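Local coordinates for protein serine protease pet (Escherichia coli, PDB 4OM9) that acts as a secreted autotransporter serine protease and enterotoxin of enteroaggregative strains, probably cleaving the host cytoskeletal protein alpha-fodrin, at residues T377-G382 / N395-A400; S508-P513 / N587-S592; L170-L175 / F199-T204. One frame throughout, in Å; residues are numbered along the deposited sequence.

Interaction 1: residues T377-G382 / N395-A400; sequences TNLKTG and NNIYVA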
# COMPACT_ATOMS: atom_id res chain seq x y z
N THR A 377 32.02 7.38 -15.22
CA THR A 377 32.11 7.74 -13.81
C THR A 377 30.75 7.57 -13.17
O THR A 377 29.80 7.17 -13.85
CB THR A 377 32.60 9.22 -13.58
OG1 THR A 377 33.13 9.37 -12.25
CG2 THR A 377 31.46 10.21 -13.80
N ASN A 378 30.65 7.88 -11.88
CA ASN A 378 29.41 7.72 -11.12
C ASN A 378 28.65 9.02 -10.99
O ASN A 378 29.24 10.10 -10.96
CB ASN A 378 29.69 7.12 -9.74
CG ASN A 378 30.33 5.74 -9.82
OD1 ASN A 378 30.23 5.06 -10.86
ND2 ASN A 378 30.98 5.31 -8.74
N LEU A 379 27.34 8.90 -10.96
CA LEU A 379 26.47 10.03 -10.77
C LEU A 379 25.83 9.97 -9.38
O LEU A 379 25.42 8.90 -8.92
CB LEU A 379 25.39 10.07 -11.86
CG LEU A 379 24.30 11.10 -11.58
CD1 LEU A 379 24.85 12.50 -11.77
CD2 LEU A 379 23.06 10.89 -12.42
N LYS A 380 25.77 11.11 -8.71
CA LYS A 380 24.94 11.26 -7.51
C LYS A 380 23.99 12.42 -7.72
O LYS A 380 24.43 13.56 -7.80
CB LYS A 380 25.79 11.47 -6.27
CG LYS A 380 26.58 10.24 -5.88
CD LYS A 380 27.11 10.31 -4.47
CE LYS A 380 27.77 9.00 -4.09
NZ LYS A 380 28.10 8.88 -2.63
N THR A 381 22.69 12.15 -7.85
CA THR A 381 21.74 13.20 -8.14
C THR A 381 20.60 13.26 -7.10
O THR A 381 20.15 12.23 -6.58
CB THR A 381 21.15 13.05 -9.57
OG1 THR A 381 20.20 14.08 -9.82
CG2 THR A 381 20.48 11.69 -9.78
N GLY A 382 20.16 14.48 -6.78
CA GLY A 382 19.15 14.70 -5.76
C GLY A 382 18.01 15.61 -6.16
O GLY A 382 17.14 15.90 -5.35
N ASN A 395 28.58 4.86 -15.08
CA ASN A 395 28.88 3.51 -14.66
C ASN A 395 27.84 3.06 -13.59
O ASN A 395 27.23 2.00 -13.72
CB ASN A 395 30.32 3.42 -14.17
CG ASN A 395 31.35 3.69 -15.30
OD1 ASN A 395 31.06 3.47 -16.48
ND2 ASN A 395 32.53 4.17 -14.93
N ASN A 396 27.64 3.90 -12.57
CA ASN A 396 26.65 3.71 -11.52
C ASN A 396 25.93 5.00 -11.21
O ASN A 396 26.56 6.06 -11.17
CB ASN A 396 27.31 3.20 -10.23
CG ASN A 396 27.95 1.85 -10.41
OD1 ASN A 396 27.26 0.84 -10.45
ND2 ASN A 396 29.28 1.83 -10.52
N ILE A 397 24.62 4.93 -10.96
CA ILE A 397 23.84 6.09 -10.58
C ILE A 397 23.23 5.96 -9.17
O ILE A 397 22.67 4.91 -8.82
CB ILE A 397 22.72 6.34 -11.59
CG1 ILE A 397 23.32 6.60 -12.97
CG2 ILE A 397 21.83 7.50 -11.14
CD1 ILE A 397 22.33 6.58 -14.09
N TYR A 398 23.36 7.03 -8.38
CA TYR A 398 22.80 7.10 -7.02
C TYR A 398 21.77 8.21 -6.98
O TYR A 398 22.07 9.36 -7.29
CB TYR A 398 23.92 7.31 -6.01
CG TYR A 398 23.61 7.77 -4.59
CD1 TYR A 398 23.56 9.13 -4.28
CD2 TYR A 398 23.51 6.85 -3.53
CE1 TYR A 398 23.36 9.56 -2.98
CE2 TYR A 398 23.29 7.27 -2.21
CZ TYR A 398 23.23 8.64 -1.95
OH TYR A 398 23.05 9.11 -0.68
N VAL A 399 20.53 7.82 -6.67
CA VAL A 399 19.41 8.74 -6.65
C VAL A 399 18.98 8.94 -5.21
O VAL A 399 18.61 7.98 -4.52
CB VAL A 399 18.25 8.21 -7.48
CG1 VAL A 399 17.16 9.25 -7.65
CG2 VAL A 399 18.79 7.75 -8.84
N ALA A 400 19.03 10.19 -4.74
CA ALA A 400 18.72 10.47 -3.34
C ALA A 400 17.75 11.65 -3.15
O ALA A 400 17.70 12.58 -3.96
CB ALA A 400 20.01 10.74 -2.57
O HOH W 1 33.00 5.14 -11.74
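Asn378 OD1 draws three donors, all of them weakly: Asn396 N, Asn396 ND2 and a water. The two asparagines lie at the N-terminal side of paired segments in successive coils of the passenger's parallel beta-helix. The straighter of the two protein bonds comes from Asn396 ND2, at 3.4 Å from Asn378 OD1. Both side chains have CG anti to the carbonyl carbon (chi1 near -62° in both), and their amide planes are steeply turned, 72° apart. The water also reaches Asn395 ND2, again weakly, the firmer partner of that nitrogen being Asn376 OD1. The axes of strands 379-381 and 397-399 run 4.7 Å apart and 13° from parallel. Bonds alternate in the parallel pattern: Leu379 N gives to Asn396 O, Tyr398 N to Leu379 O at 2.8 Å, Thr381 N to Tyr398 O, and Ala400 N to Thr381 O. On the face of Leu379 and Thr381, Leu379 CD2 meets Ile397 CG2 at 3.8 Å, and the layer continues onto Val386 and Leu388 of the next sheet, as expected of the helix interior. The other face carries Lys380 and Tyr398. Here the extended lysine crosses one ring face, and its NZ stands 4.8 Å from the Tyr398 ring centroid in a cation-pi contact. NZ is also bonded to Ala632 O and Thr88 OG1, while Tyr398 OH binds Glu113 and Ser87 N. Nearer the backbone, Lys380 CG touches Tyr398 CD1 at 3.6 Å.

Interaction 2: residues S508-P513 / N587-S592; sequences SIKNAP and NIEDSS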
# COMPACT_ATOMS: atom_id res chain seq x y z
N SER A 508 2.76 -9.55 -16.64
CA SER A 508 2.87 -10.91 -17.14
C SER A 508 3.91 -11.69 -16.35
O SER A 508 5.03 -11.23 -16.13
CB SER A 508 3.21 -10.91 -18.62
OG SER A 508 4.02 -12.01 -18.93
N ILE A 509 3.51 -12.89 -15.94
CA ILE A 509 4.26 -13.75 -15.04
C ILE A 509 4.40 -15.13 -15.63
O ILE A 509 3.40 -15.79 -15.88
CB ILE A 509 3.56 -13.90 -13.71
CG1 ILE A 509 2.99 -12.57 -13.25
CG2 ILE A 509 4.51 -14.49 -12.70
CD1 ILE A 509 4.03 -11.61 -12.78
N LYS A 510 5.63 -15.59 -15.83
CA LYS A 510 5.86 -16.92 -16.37
C LYS A 510 6.94 -17.60 -15.56
O LYS A 510 8.04 -17.04 -15.38
CB LYS A 510 6.25 -16.85 -17.85
CG LYS A 510 5.16 -16.28 -18.73
CD LYS A 510 5.65 -16.01 -20.15
CE LYS A 510 4.81 -14.91 -20.79
NZ LYS A 510 4.44 -15.20 -22.19
N ASN A 511 6.60 -18.78 -15.05
CA ASN A 511 7.55 -19.71 -14.45
C ASN A 511 8.12 -19.31 -13.08
O ASN A 511 8.89 -20.07 -12.50
CB ASN A 511 8.72 -19.97 -15.43
CG ASN A 511 8.35 -20.99 -16.53
OD1 ASN A 511 7.53 -21.88 -16.31
ND2 ASN A 511 8.97 -20.86 -17.71
N ALA A 512 7.72 -18.15 -12.56
CA ALA A 512 8.28 -17.63 -11.30
C ALA A 512 7.23 -16.85 -10.50
O ALA A 512 6.46 -16.10 -11.08
CB ALA A 512 9.50 -16.74 -11.58
N PRO A 513 7.19 -17.01 -9.17
CA PRO A 513 6.05 -16.46 -8.42
C PRO A 513 6.04 -14.93 -8.27
O PRO A 513 7.07 -14.27 -8.21
CB PRO A 513 6.20 -17.12 -7.03
CG PRO A 513 7.22 -18.22 -7.21
CD PRO A 513 8.12 -17.75 -8.31
N ASN A 587 -1.41 -11.68 -16.58
CA ASN A 587 -1.30 -13.05 -17.07
C ASN A 587 -0.28 -13.86 -16.26
O ASN A 587 0.86 -13.41 -16.06
CB ASN A 587 -0.93 -13.05 -18.55
CG ASN A 587 -0.79 -14.47 -19.12
OD1 ASN A 587 -1.77 -15.21 -19.26
ND2 ASN A 587 0.45 -14.85 -19.44
N ILE A 588 -0.67 -15.05 -15.80
CA ILE A 588 0.24 -15.98 -15.12
C ILE A 588 0.31 -17.30 -15.85
O ILE A 588 -0.72 -17.87 -16.18
CB ILE A 588 -0.19 -16.34 -13.68
CG1 ILE A 588 -1.55 -15.77 -13.33
CG2 ILE A 588 0.92 -16.10 -12.65
CD1 ILE A 588 -1.92 -16.02 -11.88
N GLU A 589 1.52 -17.82 -16.03
CA GLU A 589 1.68 -19.15 -16.57
C GLU A 589 2.57 -19.98 -15.65
O GLU A 589 3.64 -19.53 -15.24
CB GLU A 589 2.24 -19.08 -17.99
CG GLU A 589 1.36 -18.22 -18.89
CD GLU A 589 1.67 -18.32 -20.37
OE1 GLU A 589 2.77 -18.79 -20.76
OE2 GLU A 589 0.78 -17.91 -21.14
N ASP A 590 2.09 -21.16 -15.28
CA ASP A 590 2.87 -22.13 -14.52
C ASP A 590 3.57 -21.61 -13.25
O ASP A 590 4.70 -22.00 -12.95
CB ASP A 590 3.90 -22.76 -15.45
CG ASP A 590 3.26 -23.27 -16.75
OD1 ASP A 590 2.66 -24.38 -16.73
OD2 ASP A 590 3.32 -22.54 -17.76
N SER A 591 2.89 -20.75 -12.50
CA SER A 591 3.49 -20.27 -11.26
C SER A 591 2.40 -19.88 -10.27
O SER A 591 1.29 -20.40 -10.32
CB SER A 591 4.43 -19.08 -11.54
OG SER A 591 5.31 -18.86 -10.44
N SER A 592 2.70 -18.98 -9.34
CA SER A 592 1.63 -18.62 -8.44
C SER A 592 1.57 -17.13 -8.16
O SER A 592 2.57 -16.41 -8.14
CB SER A 592 1.74 -19.41 -7.13
OG SER A 592 2.90 -19.08 -6.40
O HOH W 2 6.99 -21.05 -10.27
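Asn587 presents its carbonyl to Ile509, and the resulting bond, Ile509 N to Asn587 O, measures 2.7 Å. The CA-H of Ser508 points at the same oxygen. Next comes Ile588, whose CG2 lies against Ile509 CB at 3.6 Å, the two branches running alongside each other from neighbouring strands. Its chi1 of 6° nearly eclipses CG1 with the backbone N, a strained setting if modelled correctly; Ala607 and Ile612 pack on it from the following coil. Glu589 N returns the hydrogen bond, reaching Ile509 O at 2.8 Å, and Glu589 O receives Asn511 N in an almost straight bond (176° at the hydrogen). With axes 4.6 Å apart and only 2° between directions, strands 508-510 and 587-589 stack as rungs of the parallel beta-helix, although a long excursion separates them in sequence. On the face shared with Ser508 and Asn587, the Glu589 side chain runs beside Lys510. Their charged ends approach without a salt bridge, Lys510 NZ being 4.2 Å from Glu589 OE1, whereas Glu589 OE2 is salt-bridged to Lys608. At Asp590 the chain takes a left-handed backbone conformation, matched by Asn511, and both strands turn out of the sheet there. The Asp590 carboxylate and Asn511 amide run alongside one another, with Asn511 OD1 3.8 Å from Asp590 CB. Their polar tips bind along the helix in opposite directions: Asp590 OD1 to Asn609 ND2, Asn511 ND2 to Leu487 O. Ser591 CB points toward the 508-513 turn, but its OG clashes with the Ala512 carbonyl carbon, so its exact placement is doubtful. At Ser592, OG rests 3.9 Å from Pro513 CB.

Interaction 3: residues L170-L175 / F199-T204; sequences LLSASL and FTNLTT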
# COMPACT_ATOMS: atom_id res chain seq x y z
N LEU A 170 21.02 6.19 16.51
CA LEU A 170 20.49 6.72 17.77
C LEU A 170 20.07 8.18 17.67
O LEU A 170 19.79 8.82 18.68
CB LEU A 170 21.53 6.56 18.87
CG LEU A 170 21.86 5.10 19.14
CD1 LEU A 170 22.98 5.00 20.15
CD2 LEU A 170 20.59 4.40 19.65
N LEU A 171 20.02 8.71 16.46
CA LEU A 171 19.53 10.07 16.27
C LEU A 171 18.18 10.22 16.97
O LEU A 171 17.21 9.55 16.64
CB LEU A 171 19.42 10.41 14.78
CG LEU A 171 19.18 11.89 14.50
CD1 LEU A 171 20.47 12.73 14.66
CD2 LEU A 171 18.56 12.08 13.14
N SER A 172 18.11 11.12 17.95
CA SER A 172 16.92 11.24 18.80
C SER A 172 16.35 12.67 18.91
O SER A 172 17.07 13.65 18.83
CB SER A 172 17.24 10.70 20.20
OG SER A 172 18.27 11.43 20.81
N ALA A 173 15.04 12.78 19.11
CA ALA A 173 14.37 14.06 19.01
C ALA A 173 13.99 14.63 20.37
O ALA A 173 13.63 13.89 21.28
CB ALA A 173 13.16 13.94 18.17
N SER A 174 14.05 15.95 20.49
CA SER A 174 13.59 16.64 21.70
C SER A 174 12.45 17.55 21.33
O SER A 174 12.45 18.15 20.26
CB SER A 174 14.71 17.45 22.34
OG SER A 174 15.80 16.62 22.69
N LEU A 175 11.46 17.61 22.21
CA LEU A 175 10.36 18.55 22.05
C LEU A 175 10.51 19.60 23.13
O LEU A 175 10.84 19.25 24.27
CB LEU A 175 9.01 17.85 22.16
CG LEU A 175 7.79 18.76 22.31
CD1 LEU A 175 7.42 19.32 20.96
CD2 LEU A 175 6.59 18.03 22.97
N PHE A 199 7.56 14.00 27.38
CA PHE A 199 8.36 13.53 26.27
C PHE A 199 9.69 14.24 26.34
O PHE A 199 9.89 15.30 25.74
CB PHE A 199 7.67 13.78 24.94
CG PHE A 199 8.27 13.04 23.82
CD1 PHE A 199 7.99 11.69 23.64
CD2 PHE A 199 9.13 13.67 22.93
CE1 PHE A 199 8.55 10.98 22.58
CE2 PHE A 199 9.69 12.97 21.87
CZ PHE A 199 9.40 11.62 21.70
N THR A 200 10.60 13.66 27.11
CA THR A 200 11.74 14.41 27.59
C THR A 200 13.03 13.79 27.12
O THR A 200 13.41 12.67 27.49
CB THR A 200 11.74 14.50 29.13
OG1 THR A 200 10.44 14.90 29.59
CG2 THR A 200 12.76 15.52 29.60
N ASN A 201 13.67 14.54 26.24
CA ASN A 201 14.98 14.22 25.77
C ASN A 201 15.91 15.38 26.14
O ASN A 201 15.87 16.42 25.51
CB ASN A 201 14.95 13.99 24.26
CG ASN A 201 16.28 13.53 23.71
OD1 ASN A 201 17.26 13.42 24.45
ND2 ASN A 201 16.31 13.24 22.41
N LEU A 202 16.70 15.20 27.19
CA LEU A 202 17.55 16.27 27.66
C LEU A 202 18.80 16.40 26.79
O LEU A 202 19.29 15.41 26.23
CB LEU A 202 17.95 16.05 29.12
CG LEU A 202 16.79 15.84 30.10
CD1 LEU A 202 17.33 15.46 31.46
CD2 LEU A 202 15.88 17.06 30.20
N THR A 203 19.32 17.62 26.71
CA THR A 203 20.49 17.88 25.89
C THR A 203 21.77 17.36 26.53
O THR A 203 21.99 17.51 27.73
CB THR A 203 20.62 19.38 25.64
OG1 THR A 203 19.35 19.90 25.22
CG2 THR A 203 21.67 19.68 24.57
N THR A 204 22.61 16.74 25.71
CA THR A 204 23.90 16.21 26.12
C THR A 204 24.98 16.96 25.35
O THR A 204 24.66 17.67 24.40
CB THR A 204 24.00 14.70 25.84
OG1 THR A 204 23.89 14.47 24.42
CG2 THR A 204 22.88 13.96 26.57
O HOH W 3 12.36 16.46 24.80
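Ser174 and Asn201 bring the two backbones closest, their CA atoms 4.9 Å apart, and from there the irregular 199-204 segment runs obliquely, partly against the direction of strand 172-175, without forming a beta bridge. The side chain of Asn201 does much of the bonding. Its CB points toward the strand and CG is set anti to the backbone N (chi1 -175°); from there ND2 reaches the strand and donates twice. One bond runs from Asn201 ND2 to Ala173 O at 3.0 Å; the acceptor lies in the amide plane, but the donor sits above the carbonyl plane. The second goes from Asn201 ND2 to Ser172 OG at 3.1 Å, with the hydroxyl 17° out of that amide plane. In the reverse sense, Ser174 OG donates to Asn201 O at 2.8 Å, and it also has a weak bond with Arg149 NH1. A water links the two backbones at Leu175, Phe199 and Asn201: Leu175 N and Asn201 N donate to it, the latter at 2.7 Å, and it lies 2.9 Å from Phe199 O, to which it can donate, one of several acceptors competing for its protons. The Phe199 ring approaches Ala173 O and Leu175 CB obliquely, with CD2 of Phe199 4.3 Å from CB of Leu175. All six touching residues are buried, within the immunoglobulin A1 protease family region, of peptidase clan PA, whose fold is chymotrypsin-like. Around the contact, Phe199 stacks on Tyr13 and meets Phe42 edge to face, Ala173 packs on Leu16 and Ala17 of helix 10-17, and Leu175 packs on strand 143-151.

Overall arrangement
From the N terminus, interaction 3 comes first: it closes a loop of 23 residues that contains strand 188-195, pinning the segment after that strand to the start of strand 172-185 inside the protease domain. Interaction 1 follows, joining consecutive coils of the beta-helix across 12 residues. Interaction 2 again joins coils, but spans 73 residues, including helices 543-550 and 552-558. The three lie in series, neither nesting nor crossing. Interactions 1 and 3 approach to about 15 Å between nearest atoms, whereas interactions 2 and 3 have centres about 50 Å apart on opposite sides of the chain's centre.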